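PDB 3MEL: thiamin pyrophosphokinase family protein from Enterococcus faecalis, which probably transfers a pyrophosphate group from ATP to thiamine, making thiamine diphosphate, as thiamin pyrophosphokinases do. Local coordinates for the interface of chains A and B. Coordinates in Å, arbitrary orientation; residue numbers count along the deposited sequence, not the author numbering. Chains: chain A/B, Thiamin pyrophosphokinase family protein.

Contact 1: the interface of chains A and B. Residues chain A 114, 117-119; chain B 183-184.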
loop_
_atom_site.group_PDB
_atom_site.type_symbol
_atom_site.label_atom_id
_atom_site.label_comp_id
_atom_site.label_asym_id
_atom_site.label_seq_id
_atom_site.Cartn_x
_atom_site.Cartn_y
_atom_site.Cartn_z
ATOM N N TRP A 114 8.562 3.122 -0.750
ATOM C CA TRP A 114 9.265 4.394 -0.850
ATOM C C TRP A 114 10.775 4.160 -0.813
ATOM O O TRP A 114 11.551 5.092 -0.619
ATOM C CB TRP A 114 8.855 5.337 0.295
ATOM C CG TRP A 114 7.403 5.858 0.275
ATOM C CD1 TRP A 114 6.611 6.109 -0.822
ATOM C CD2 TRP A 114 6.609 6.216 1.422
ATOM N NE1 TRP A 114 5.372 6.568 -0.422
ATOM C CE2 TRP A 114 5.348 6.638 0.947
ATOM C CE3 TRP A 114 6.839 6.199 2.805
ATOM C CZ2 TRP A 114 4.332 7.046 1.811
ATOM C CZ3 TRP A 114 5.827 6.593 3.649
ATOM C CH2 TRP A 114 4.594 7.020 3.153
ATOM N N PHE A 117 13.223 6.300 -2.819
ATOM C CA PHE A 117 13.352 7.665 -2.315
ATOM C C PHE A 117 14.628 7.861 -1.531
ATOM O O PHE A 117 15.205 8.945 -1.550
ATOM C CB PHE A 117 12.164 8.046 -1.421
ATOM C CG PHE A 117 10.992 8.607 -2.172
ATOM C CD1 PHE A 117 11.158 9.663 -3.038
ATOM C CD2 PHE A 117 9.728 8.083 -2.001
ATOM C CE1 PHE A 117 10.104 10.159 -3.739
ATOM C CE2 PHE A 117 8.666 8.592 -2.690
ATOM C CZ PHE A 117 8.854 9.631 -3.562
ATOM N N GLU A 118 15.057 6.814 -0.829
ATOM C CA GLU A 118 16.205 6.902 0.059
ATOM C C GLU A 118 17.494 7.207 -0.700
ATOM O O GLU A 118 17.803 6.584 -1.712
ATOM C CB GLU A 118 16.338 5.609 0.841
ATOM C CG GLU A 118 15.028 5.125 1.408
ATOM C CD GLU A 118 15.202 4.058 2.476
ATOM O OE1 GLU A 118 16.324 3.920 3.012
ATOM O OE2 GLU A 118 14.207 3.359 2.779
ATOM N N PRO A 119 18.260 8.185 -0.212
ATOM C CA PRO A 119 19.436 8.604 -0.985
ATOM C C PRO A 119 20.347 7.432 -1.327
ATOM O O PRO A 119 20.994 7.470 -2.364
ATOM C CB PRO A 119 20.128 9.605 -0.057
ATOM C CG PRO A 119 19.017 10.142 0.797
ATOM C CD PRO A 119 18.088 8.977 1.020
ATOM N N TYR B 183 11.595 13.484 1.934
ATOM C CA TYR B 183 10.905 12.697 0.919
ATOM C C TYR B 183 9.996 11.769 1.720
ATOM O O TYR B 183 10.158 11.648 2.925
ATOM C CB TYR B 183 11.926 11.902 0.091
ATOM C CG TYR B 183 13.022 11.306 0.953
ATOM C CD1 TYR B 183 12.818 10.108 1.626
ATOM C CD2 TYR B 183 14.239 11.960 1.133
ATOM C CE1 TYR B 183 13.783 9.571 2.447
ATOM C CE2 TYR B 183 15.222 11.424 1.958
ATOM C CZ TYR B 183 14.982 10.225 2.615
ATOM O OH TYR B 183 15.916 9.648 3.446
ATOM N N PRO B 184 9.025 11.116 1.071
ATOM C CA PRO B 184 8.134 10.264 1.865
ATOM C C PRO B 184 8.874 9.187 2.659
ATOM O O PRO B 184 9.608 8.395 2.092
ATOM C CB PRO B 184 7.224 9.644 0.811
ATOM C CG PRO B 184 7.202 10.658 -0.274
ATOM C CD PRO B 184 8.562 11.253 -0.317
#

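Contact 2: the interface of chains A and B. Residues chain A 156-157, 159, 186, 188-189, 209; chain B 106-108, 110.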
loop_
_atom_site.group_PDB
_atom_site.type_symbol
_atom_site.label_atom_id
_atom_site.label_comp_id
_atom_site.label_asym_id
_atom_site.label_seq_id
_atom_site.Cartn_x
_atom_site.Cartn_y
_atom_site.Cartn_z
ATOM N N LEU A 156 -2.735 -2.032 -15.755
ATOM C CA LEU A 156 -1.568 -1.164 -15.753
ATOM C C LEU A 156 -1.884 0.082 -14.916
ATOM O O LEU A 156 -3.007 0.571 -14.909
ATOM C CB LEU A 156 -1.205 -0.778 -17.191
ATOM C CG LEU A 156 -0.073 0.224 -17.459
ATOM C CD1 LEU A 156 1.286 -0.235 -16.894
ATOM C CD2 LEU A 156 0.024 0.539 -18.944
ATOM N N ALA A 157 -0.907 0.600 -14.196
ATOM C CA ALA A 157 -1.177 1.730 -13.330
ATOM C C ALA A 157 0.013 2.663 -13.279
ATOM O O ALA A 157 1.171 2.233 -13.236
ATOM C CB ALA A 157 -1.524 1.258 -11.957
ATOM N N CYS A 159 1.213 5.197 -10.732
ATOM C CA CYS A 159 1.060 5.681 -9.377
ATOM C C CYS A 159 2.115 6.748 -9.148
ATOM O O CYS A 159 3.300 6.449 -9.101
ATOM C CB CYS A 159 1.232 4.511 -8.423
ATOM S SG CYS A 159 0.016 3.219 -8.720
ATOM N N SER A 186 -3.051 8.036 -8.038
ATOM C CA SER A 186 -2.908 6.673 -8.530
ATOM C C SER A 186 -3.824 6.441 -9.710
ATOM O O SER A 186 -5.001 6.132 -9.532
ATOM C CB SER A 186 -3.233 5.665 -7.425
ATOM O OG SER A 186 -3.047 4.335 -7.872
ATOM N N ALA A 188 -4.972 4.078 -11.781
ATOM C CA ALA A 188 -5.010 2.642 -11.685
ATOM C C ALA A 188 -6.032 2.089 -12.650
ATOM O O ALA A 188 -6.807 2.837 -13.229
ATOM C CB ALA A 188 -5.360 2.250 -10.277
ATOM N N SER A 189 -6.012 0.772 -12.832
ATOM C CA SER A 189 -6.973 0.067 -13.692
ATOM C C SER A 189 -6.902 0.455 -15.169
ATOM O O SER A 189 -7.827 0.223 -15.929
ATOM C CB SER A 189 -8.397 0.201 -13.151
ATOM O OG SER A 189 -8.425 -0.099 -11.757
ATOM N N ILE A 209 2.794 0.088 -11.930
ATOM C CA ILE A 209 2.304 -1.148 -11.316
ATOM C C ILE A 209 1.448 -1.976 -12.261
ATOM O O ILE A 209 0.506 -1.461 -12.846
ATOM C CB ILE A 209 1.490 -0.876 -10.022
ATOM C CG1 ILE A 209 2.383 -0.293 -8.921
ATOM C CG2 ILE A 209 0.818 -2.149 -9.530
ATOM C CD1 ILE A 209 1.634 0.036 -7.655
ATOM N N ILE B 106 -2.683 -3.109 -5.614
ATOM C CA ILE B 106 -2.015 -2.078 -4.861
ATOM C C ILE B 106 -2.156 -0.709 -5.507
ATOM O O ILE B 106 -2.028 0.324 -4.826
ATOM C CB ILE B 106 -0.544 -2.444 -4.677
ATOM C CG1 ILE B 106 -0.446 -3.622 -3.703
ATOM C CG2 ILE B 106 0.263 -1.246 -4.193
ATOM C CD1 ILE B 106 0.966 -4.042 -3.386
ATOM N N ASP B 107 -2.415 -0.696 -6.814
ATOM C CA ASP B 107 -2.675 0.557 -7.521
ATOM C C ASP B 107 -4.037 1.081 -7.092
ATOM O O ASP B 107 -4.345 2.253 -7.255
ATOM C CB ASP B 107 -2.603 0.368 -9.043
ATOM C CG ASP B 107 -3.668 -0.580 -9.584
ATOM O OD1 ASP B 107 -4.084 -1.512 -8.861
ATOM O OD2 ASP B 107 -4.076 -0.400 -10.752
ATOM N N HIS B 108 -4.838 0.189 -6.528
ATOM C CA HIS B 108 -6.168 0.531 -6.076
ATOM C C HIS B 108 -6.065 0.901 -4.613
ATOM O O HIS B 108 -6.792 1.755 -4.146
ATOM C CB HIS B 108 -7.109 -0.653 -6.260
ATOM C CG HIS B 108 -8.554 -0.284 -6.255
ATOM N ND1 HIS B 108 -9.406 -0.602 -7.294
ATOM C CD2 HIS B 108 -9.308 0.371 -5.337
ATOM C CE1 HIS B 108 -10.622 -0.158 -7.014
ATOM N NE2 HIS B 108 -10.590 0.436 -5.833
ATOM N N LEU B 110 -3.462 2.359 -3.237
ATOM C CA LEU B 110 -2.904 3.708 -3.263
ATOM C C LEU B 110 -3.944 4.781 -3.625
ATOM O O LEU B 110 -3.988 5.857 -3.029
ATOM C CB LEU B 110 -1.721 3.768 -4.230
ATOM C CG LEU B 110 -0.494 2.966 -3.814
ATOM C CD1 LEU B 110 0.673 3.366 -4.669
ATOM C CD2 LEU B 110 -0.228 3.275 -2.360
#

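Contact 1: the interface of chains A and B
In this thiamin pyrophosphokinase family protein, the 3-10 turn 115-117 of chain A, with A:Trp114 just before it and A:Pro119 at the start of helix 119-122, receives B:Tyr183 and B:Pro184, a loop pair immediately ahead of strand 185-188. The contact is held by packing: no nitrogen or oxygen of one chain comes within bonding reach of the other. B:Pro184 does most of the work on one flank, offering different ring carbons to two aromatic side chains. Its CB sits over the face of the A:Trp114 indole, 3.5 Å from CD2 at the fusion of the two rings, in a CH-pi contact, and the two side chains cross at about a right angle. The next stretch of the same pyrrolidine turns to A:Phe117. There CD lies above the middle of the phenyl ring, 3.6 Å from its centroid, while CG leans towards one side of it, 3.5 Å from CE2. The CB of A:Trp114 meets the edge of that phenyl ring in its plane, and this should help to fix how the ring is turned.

B:Tyr183 reaches the other way. Its CG stands between the backbone N and the carbonyl carbon (chi1 41°), which lays the phenol along the A:Phe117 to A:Pro119 backbone. CD1 of the ring passes A:Phe117 CB at 3.7 Å, the two side chains running antiparallel, and the carbonyl oxygen of A:Phe117 lies above the ring centre. At the far end the phenol oxygen OH comes to 3.3 Å from A:Pro119 CD. With 80 Å² of its surface hidden by chain A, B:Tyr183 buries more than any other residue here.

Contact 2: the interface of chains A and B
The backbone carbonyl oxygen of B:Asp107 takes a hydrogen bond from the hydroxyl of A:Ser186, OG to O 2.5 Å. The hydroxyl comes in the plane of the carbonyl, on a lone pair, with a C=O...OG angle of 134°. A:Ser186 holds OG anti to its own backbone N (chi1 -178°), and that rotation points the hydroxyl out of strand 185-188 at the partner helix. From one side, the thiol SG of A:Cys159 gives a weak hydrogen bond to the same OG.

The side chain of B:Asp107 goes into chain A by a second route. Its CG lies between the backbone N and the carbonyl carbon (chi1 64°), and the carboxylate oxygen OD2 thereby arrives at the backbone amide of A:Ser189, 3.1 Å from N. That N-H points at OD2 nearly along the C-O axis of the carboxylate. The methyl groups of A:Ala157 and A:Ala188 pack against the aspartate side chain, and SG of A:Cys159 comes 3.9 Å from its CB.

Apolar groups extend the contact around the aspartate. CD1 of A:Ile209 meets CG2 of B:Ile106 at 3.9 Å, the side chains crossing at about a right angle. One turn further along the helix, CD1 of B:Leu110 stands 4.0 Å from CB of A:Cys159, and its CB faces A:Ser186.

B:Asp107 and its neighbours form the first turn of helix 106-113, which also carries B:His108, a thiamine diphosphate-binding residue. The start of this helix packs against strands 155-160, 185-188 and 206-211 of chain A and the loop residue A:Ser189 that follows strand 185-188.

The C-alpha centres of contact 1 and contact 2 lie about 19 Å apart, and the two contacts draw on the same stretches of the protein with the chains exchanged. In contact 1 chain A supplies residues just after helix 106-113 and chain B the residues just before strand 185-188; in contact 2 chain B supplies that helix and chain A that strand. Because the interface is two-fold symmetric, each has a twin, so helix and strand engage reciprocally. If this dimer is the working form, contact 2 could tie the partner chain to the position of the ligand-binding histidine.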